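Local coordinates for protein glycine cleavage system transcriptional repressor, putative (Vibrio cholerae, PDB 1U8S) that probably represses transcription of the glycine cleavage system genes and is built of paired ACT domains, a fold that commonly senses small molecules, at the interface of chains A and B. Numbering follows the deposited sequence. Chains: chain A/B, glycine cleavage system transcriptional repressor, putative.

Contact 1 and contact 2 lie about 21 Å apart, measured between the centres of their C-alpha atoms, and share one element, strand 33-42 of chain B. In contact 1 the beginning of that strand pairs antiparallel with strand 123-129 of chain A, joining the N-terminal ACT region of one chain to the C-terminal ACT region of the other. In contact 2 its later residues, with strand 45-54, pack against the N-terminal ACT strands of chain A. Two-fold symmetry repeats both patches with the chains exchanged. The arrangement fits a domain-swapped dimer, although the structure alone does not establish the state in solution.

Contact 1: the interface of chains A and B. Residues chain A 103, 126-128, 141; chain B 32-35.
The side-chain amide of B:Asn33 slides past the A:Phe141 ring in the opposite direction, its oxygen OD1 lying 3.9 Å from CE1 of A:Phe141, with the two planes 36° apart. On one face of that ring rests CG of A:Lys103, displaced toward the rim, while the methyl CG2 of A:Thr128 meets the edge in the ring plane. The amide oxygen takes up a main-chain N-H of the neighbouring chain: OD1 of B:Asn33 accepts a hydrogen bond from the main-chain N of A:Thr128 at 2.8 Å, the N-H arriving from above the amide plane. CG of B:Asn33 stands anti to its own carbonyl carbon (chi1 -69°), which directs the amide toward A:Thr128, while its CB packs 3.7 Å from CB of A:Gln127.

Next to this bond the main chains pair directly. B:Ile34 N donates to A:Ala126 O at 2.7 Å in a bond nearly straight at the hydrogen (174°), though the donor stands above the carbonyl plane. A:Ala126 N returns one to B:Ile34 O at 2.9 Å, meeting a lone pair in the carbonyl plane. A:Gln127 crosses B:Ile35 at about a right angle, bringing its amide OE1 3.5 Å from CD1 of the isoleucine. At the other end, the side-chain amine nitrogen NZ of A:Lys103 bonds to B:Cys32 O at 3.0 Å from above the carbonyl plane; bends at chi2 and chi4 carry the chain past the phenyl face to that oxygen.

The site is an antiparallel bridge between strand 123-129 of chain A and the start of strand 33-42 of chain B, linking ACT regions of different chains.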
ATOM      1  N   LYS A 103      11.040 -21.704  -8.618  1.00 72.28           N
ATOM      2  CA  LYS A 103      10.181 -20.538  -8.814  1.00 70.90           C
ATOM      3  C   LYS A 103       8.800 -21.002  -9.300  1.00 69.33           C
ATOM      4  O   LYS A 103       7.765 -20.598  -8.764  1.00 69.33           O
ATOM      5  CB  LYS A 103      10.831 -19.600  -9.853  1.00 71.33           C
ATOM      6  CG  LYS A 103      10.325 -18.152  -9.882  1.00 71.52           C
ATOM      7  CD  LYS A 103       8.897 -18.018 -10.414  1.00 70.14           C
ATOM      8  CE  LYS A 103       8.447 -16.555 -10.463  1.00 69.20           C
ATOM      9  NZ  LYS A 103       9.281 -15.723 -11.386  1.00 68.58           N
ATOM     10  N   ALA A 126       7.946 -11.861  -3.884  1.00 40.58           N
ATOM     11  CA  ALA A 126       8.218 -13.209  -4.366  1.00 41.90           C
ATOM     12  C   ALA A 126       9.352 -13.046  -5.373  1.00 43.86           C
ATOM     13  O   ALA A 126       9.124 -12.694  -6.541  1.00 43.52           O
ATOM     14  CB  ALA A 126       6.972 -13.787  -5.038  1.00 40.64           C
ATOM     15  N   GLN A 127      10.569 -13.318  -4.917  1.00 45.81           N
ATOM     16  CA  GLN A 127      11.746 -13.136  -5.750  1.00 48.65           C
ATOM     17  C   GLN A 127      12.828 -14.189  -5.544  1.00 51.97           C
ATOM     18  O   GLN A 127      12.843 -14.886  -4.524  1.00 52.69           O
ATOM     19  CB  GLN A 127      12.329 -11.756  -5.451  1.00 46.74           C
ATOM     20  CG  GLN A 127      12.853 -11.637  -4.031  1.00 45.46           C
ATOM     21  CD  GLN A 127      12.835 -10.217  -3.498  1.00 45.79           C
ATOM     22  OE1 GLN A 127      13.380  -9.290  -4.110  1.00 47.48           O
ATOM     23  NE2 GLN A 127      12.214 -10.040  -2.343  1.00 45.39           N
ATOM     24  N   THR A 128      13.726 -14.304  -6.525  1.00 55.18           N
ATOM     25  CA  THR A 128      14.842 -15.244  -6.432  1.00 57.88           C
ATOM     26  C   THR A 128      15.941 -14.469  -5.734  1.00 59.35           C
ATOM     27  O   THR A 128      16.073 -13.259  -5.924  1.00 58.75           O
ATOM     28  CB  THR A 128      15.398 -15.667  -7.804  1.00 57.93           C
ATOM     29  OG1 THR A 128      15.820 -14.498  -8.517  1.00 59.63           O
ATOM     30  CG2 THR A 128      14.351 -16.433  -8.607  1.00 58.09           C
ATOM     31  N   PHE A 141      14.006 -19.192  -4.260  1.00 55.11           N
ATOM     32  CA  PHE A 141      12.903 -18.269  -4.450  1.00 52.25           C
ATOM     33  C   PHE A 141      12.208 -18.053  -3.112  1.00 49.06           C
ATOM     34  O   PHE A 141      11.642 -18.986  -2.562  1.00 47.31           O
ATOM     35  CB  PHE A 141      11.916 -18.856  -5.454  1.00 53.91           C
ATOM     36  CG  PHE A 141      10.899 -17.872  -5.956  1.00 55.68           C
ATOM     37  CD1 PHE A 141      11.277 -16.837  -6.805  1.00 55.80           C
ATOM     38  CD2 PHE A 141       9.558 -17.991  -5.597  1.00 56.40           C
ATOM     39  CE1 PHE A 141      10.333 -15.937  -7.292  1.00 57.60           C
ATOM     40  CE2 PHE A 141       8.607 -17.093  -6.079  1.00 56.25           C
ATOM     41  CZ  PHE A 141       8.995 -16.065  -6.929  1.00 57.33           C
TER
ATOM     42  N   CYS B  32       9.329 -12.485 -14.107  1.00 54.55           N
ATOM     43  CA  CYS B  32       9.714 -11.397 -13.228  1.00 52.61           C
ATOM     44  C   CYS B  32       9.646 -11.744 -11.748  1.00 51.42           C
ATOM     45  O   CYS B  32       9.008 -12.713 -11.341  1.00 51.93           O
ATOM     46  CB  CYS B  32       8.838 -10.182 -13.504  1.00 53.41           C
ATOM     47  SG  CYS B  32       8.877  -9.656 -15.218  1.00 54.99           S
ATOM     48  N   ASN B  33      10.329 -10.937 -10.949  1.00 49.47           N
ATOM     49  CA  ASN B  33      10.353 -11.111  -9.514  1.00 49.00           C
ATOM     50  C   ASN B  33       9.509 -10.006  -8.928  1.00 49.60           C
ATOM     51  O   ASN B  33       9.409  -8.923  -9.507  1.00 50.29           O
ATOM     52  CB  ASN B  33      11.774 -10.968  -8.988  1.00 49.42           C
ATOM     53  CG  ASN B  33      12.659 -12.101  -9.416  1.00 51.12           C
ATOM     54  OD1 ASN B  33      12.566 -13.209  -8.883  1.00 52.89           O
ATOM     55  ND2 ASN B  33      13.518 -11.845 -10.397  1.00 51.60           N
ATOM     56  N   ILE B  34       8.883 -10.280  -7.789  1.00 47.72           N
ATOM     57  CA  ILE B  34       8.090  -9.268  -7.123  1.00 45.38           C
ATOM     58  C   ILE B  34       8.950  -8.775  -5.966  1.00 45.05           C
ATOM     59  O   ILE B  34       9.132  -9.481  -4.970  1.00 44.54           O
ATOM     60  CB  ILE B  34       6.777  -9.840  -6.590  1.00 45.04           C
ATOM     61  CG1 ILE B  34       5.961 -10.401  -7.756  1.00 45.05           C
ATOM     62  CG2 ILE B  34       5.980  -8.745  -5.892  1.00 43.64           C
ATOM     63  CD1 ILE B  34       4.720 -11.136  -7.332  1.00 43.90           C
ATOM     64  N   ILE B  35       9.499  -7.573  -6.125  1.00 43.34           N
ATOM     65  CA  ILE B  35      10.351  -6.962  -5.109  1.00 41.59           C
ATOM     66  C   ILE B  35       9.556  -6.618  -3.858  1.00 41.26           C
ATOM     67  O   ILE B  35       9.975  -6.910  -2.731  1.00 40.83           O
ATOM     68  CB  ILE B  35      10.991  -5.660  -5.631  1.00 41.29           C
ATOM     69  CG1 ILE B  35      11.818  -5.949  -6.891  1.00 41.99           C
ATOM     70  CG2 ILE B  35      11.833  -5.022  -4.540  1.00 37.61           C
ATOM     71  CD1 ILE B  35      12.990  -6.885  -6.666  1.00 43.80           C
TER

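Contact 2: the interface of chains A and B. Residues chain A 8, 38, 49-50; chain B 38, 40, 42, 47-49.
A:Leu49 and B:Leu49, equivalent residues of two N-terminal ACT domains, reach toward each other tip to tip near the two-fold axis. Both share one rotamer, with CG anti to the carbonyl carbon (chi1 -73° in A:Leu49, -68° in B:Leu49), as the two-fold requires; their modelled separation is too short to be reliable, and the exact fit is therefore doubtful. A:Leu49 also slides past B:Thr47 in the opposite direction, its methyl CD2 lying 3.8 Å from CB of B:Thr47. Farther along, the methyl CG1 of A:Val8 sits 3.7 Å from the methyl CG2 of B:Thr47, the two side chains crossing obliquely. Strands 5-14 and 45-54 of chain A thus both contribute to the packing. A bend at chi2 turns the A:Arg38 chain across B:Ala40, whose methyl CB lies over one guanidinium face, offset toward the rim, and 4.2 Å from CG of A:Arg38.

Aromatic contacts use the rim of B:Phe42. The main-chain N of A:Met50 lies at the ring edge in its plane, 3.9 Å from CE2 of B:Phe42. NH1 of the A:Arg38 guanidinium occupies the same plane at another part of the rim, 4.0 Å from CZ of B:Phe42. Because the guanidinium and ring planes are 73° apart, this is an approach to the edge and not a stack. A face of the ring is covered from within its own chain by the methyl CB of B:Ala40 and, farther above the plane, by OG1 of B:Thr47.

Polar support comes from chain B itself. The hydroxyl OG1 of B:Thr47 donates a hydrogen bond of 2.7 Å to B:Ala40 O, linking strands 45-54 and 33-42 and helping to fix the threonine's rotation.

Among charged groups, the two Arg38 side chains diverge, NE of A:Arg38 6.3 Å from NE of B:Arg38 and the guanidinium carbons farther apart still, which probably leaves any mutual repulsion slight.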
ATOM      1  N   VAL A   8     -11.474   6.025  -5.308  1.00 35.18           N
ATOM      2  CA  VAL A   8     -10.191   5.356  -5.172  1.00 34.20           C
ATOM      3  C   VAL A   8      -9.232   6.067  -6.111  1.00 33.47           C
ATOM      4  O   VAL A   8      -9.496   6.195  -7.303  1.00 34.40           O
ATOM      5  CB  VAL A   8     -10.289   3.880  -5.588  1.00 34.85           C
ATOM      6  CG1 VAL A   8      -8.899   3.277  -5.710  1.00 34.67           C
ATOM      7  CG2 VAL A   8     -11.130   3.108  -4.568  1.00 34.90           C
ATOM      8  N   ARG A  38      -2.143   4.185   0.909  1.00 27.36           N
ATOM      9  CA  ARG A  38      -0.918   3.403   1.007  1.00 27.72           C
ATOM     10  C   ARG A  38       0.096   4.209   0.230  1.00 29.11           C
ATOM     11  O   ARG A  38      -0.163   4.636  -0.908  1.00 28.98           O
ATOM     12  CB  ARG A  38      -1.078   2.018   0.378  1.00 24.80           C
ATOM     13  CG  ARG A  38      -1.963   1.115   1.171  1.00 21.75           C
ATOM     14  CD  ARG A  38      -1.457   0.955   2.605  1.00 20.47           C
ATOM     15  NE  ARG A  38      -2.285  -0.030   3.299  1.00 21.17           N
ATOM     16  CZ  ARG A  38      -3.447   0.230   3.888  1.00 21.97           C
ATOM     17  NH1 ARG A  38      -3.941   1.463   3.910  1.00 19.72           N
ATOM     18  NH2 ARG A  38      -4.159  -0.774   4.383  1.00 21.54           N
ATOM     19  N   LEU A  49      -1.887   4.852  -3.174  1.00 29.33           N
ATOM     20  CA  LEU A  49      -3.192   4.224  -3.224  1.00 30.97           C
ATOM     21  C   LEU A  49      -3.929   5.064  -2.202  1.00 30.94           C
ATOM     22  O   LEU A  49      -3.428   5.250  -1.099  1.00 31.91           O
ATOM     23  CB  LEU A  49      -3.150   2.777  -2.748  1.00 32.03           C
ATOM     24  CG  LEU A  49      -2.508   1.749  -3.677  1.00 33.73           C
ATOM     25  CD1 LEU A  49      -2.565   0.370  -3.021  1.00 33.01           C
ATOM     26  CD2 LEU A  49      -3.233   1.744  -5.014  1.00 33.03           C
ATOM     27  N   MET A  50      -5.099   5.579  -2.558  1.00 28.94           N
ATOM     28  CA  MET A  50      -5.844   6.408  -1.639  1.00 28.76           C
ATOM     29  C   MET A  50      -7.336   6.288  -1.861  1.00 31.33           C
ATOM     30  O   MET A  50      -7.811   6.235  -3.001  1.00 31.35           O
ATOM     31  CB  MET A  50      -5.410   7.868  -1.794  1.00 28.80           C
ATOM     32  CG  MET A  50      -6.149   8.869  -0.911  1.00 27.81           C
ATOM     33  SD  MET A  50      -5.459  10.528  -1.119  1.00 31.91           S
ATOM     34  CE  MET A  50      -3.867  10.314  -0.346  1.00 30.21           C
TER
ATOM     35  N   ARG B  38       1.897  -3.606  -2.201  1.00 31.48           N
ATOM     36  CA  ARG B  38       0.951  -3.157  -1.193  1.00 30.44           C
ATOM     37  C   ARG B  38      -0.427  -3.517  -1.725  1.00 33.01           C
ATOM     38  O   ARG B  38      -0.784  -3.210  -2.876  1.00 30.46           O
ATOM     39  CB  ARG B  38       1.045  -1.654  -0.977  1.00 27.81           C
ATOM     40  CG  ARG B  38       2.385  -1.195  -0.447  1.00 27.89           C
ATOM     41  CD  ARG B  38       2.578  -1.539   1.012  1.00 27.22           C
ATOM     42  NE  ARG B  38       3.749  -0.839   1.512  1.00 28.79           N
ATOM     43  CZ  ARG B  38       4.999  -1.222   1.275  1.00 33.50           C
ATOM     44  NH1 ARG B  38       5.235  -2.323   0.558  1.00 29.52           N
ATOM     45  NH2 ARG B  38       6.009  -0.478   1.708  1.00 31.28           N
ATOM     46  N   ALA B  40      -4.525  -3.376  -0.746  1.00 34.69           N
ATOM     47  CA  ALA B  40      -5.525  -2.768   0.110  1.00 36.74           C
ATOM     48  C   ALA B  40      -6.894  -2.980  -0.495  1.00 37.00           C
ATOM     49  O   ALA B  40      -7.054  -2.966  -1.713  1.00 38.09           O
ATOM     50  CB  ALA B  40      -5.252  -1.266   0.272  1.00 33.06           C
ATOM     51  N   PHE B  42     -10.175  -1.208  -0.657  1.00 41.39           N
ATOM     52  CA  PHE B  42     -10.855   0.071  -0.424  1.00 41.05           C
ATOM     53  C   PHE B  42     -12.234   0.024  -1.042  1.00 41.91           C
ATOM     54  O   PHE B  42     -12.370  -0.151  -2.260  1.00 42.97           O
ATOM     55  CB  PHE B  42     -10.093   1.233  -1.057  1.00 40.57           C
ATOM     56  CG  PHE B  42      -8.787   1.523  -0.407  1.00 39.55           C
ATOM     57  CD1 PHE B  42      -8.490   1.001   0.849  1.00 38.77           C
ATOM     58  CD2 PHE B  42      -7.864   2.359  -1.021  1.00 38.85           C
ATOM     59  CE1 PHE B  42      -7.296   1.309   1.480  1.00 37.93           C
ATOM     60  CE2 PHE B  42      -6.662   2.677  -0.397  1.00 36.58           C
ATOM     61  CZ  PHE B  42      -6.381   2.150   0.856  1.00 37.26           C
ATOM     62  N   THR B  47      -7.113  -2.868  -4.554  1.00 37.08           N
ATOM     63  CA  THR B  47      -6.092  -1.912  -4.981  1.00 36.78           C
ATOM     64  C   THR B  47      -4.714  -2.490  -4.723  1.00 35.87           C
ATOM     65  O   THR B  47      -4.445  -3.028  -3.640  1.00 36.85           O
ATOM     66  CB  THR B  47      -6.220  -0.536  -4.256  1.00 35.46           C
ATOM     67  OG1 THR B  47      -6.021  -0.708  -2.853  1.00 37.76           O
ATOM     68  CG2 THR B  47      -7.591   0.055  -4.474  1.00 35.41           C
ATOM     69  N   LEU B  48      -3.841  -2.351  -5.716  1.00 33.87           N
ATOM     70  CA  LEU B  48      -2.487  -2.889  -5.650  1.00 32.49           C
ATOM     71  C   LEU B  48      -1.339  -1.987  -6.144  1.00 32.89           C
ATOM     72  O   LEU B  48      -1.404  -1.414  -7.233  1.00 29.94           O
ATOM     73  CB  LEU B  48      -2.460  -4.185  -6.445  1.00 31.38           C
ATOM     74  CG  LEU B  48      -1.096  -4.731  -6.808  1.00 31.37           C
ATOM     75  CD1 LEU B  48      -0.623  -5.629  -5.702  1.00 31.74           C
ATOM     76  CD2 LEU B  48      -1.196  -5.515  -8.105  1.00 35.01           C
ATOM     77  N   LEU B  49      -0.290  -1.871  -5.329  1.00 33.76           N
ATOM     78  CA  LEU B  49       0.908  -1.125  -5.711  1.00 34.24           C
ATOM     79  C   LEU B  49       1.922  -2.229  -5.851  1.00 34.04           C
ATOM     80  O   LEU B  49       1.995  -3.087  -4.982  1.00 35.04           O
ATOM     81  CB  LEU B  49       1.370  -0.175  -4.608  1.00 33.35           C
ATOM     82  CG  LEU B  49       0.430   0.994  -4.340  1.00 36.37           C
ATOM     83  CD1 LEU B  49       1.066   1.959  -3.338  1.00 30.57           C
ATOM     84  CD2 LEU B  49       0.104   1.694  -5.676  1.00 35.49           C
TER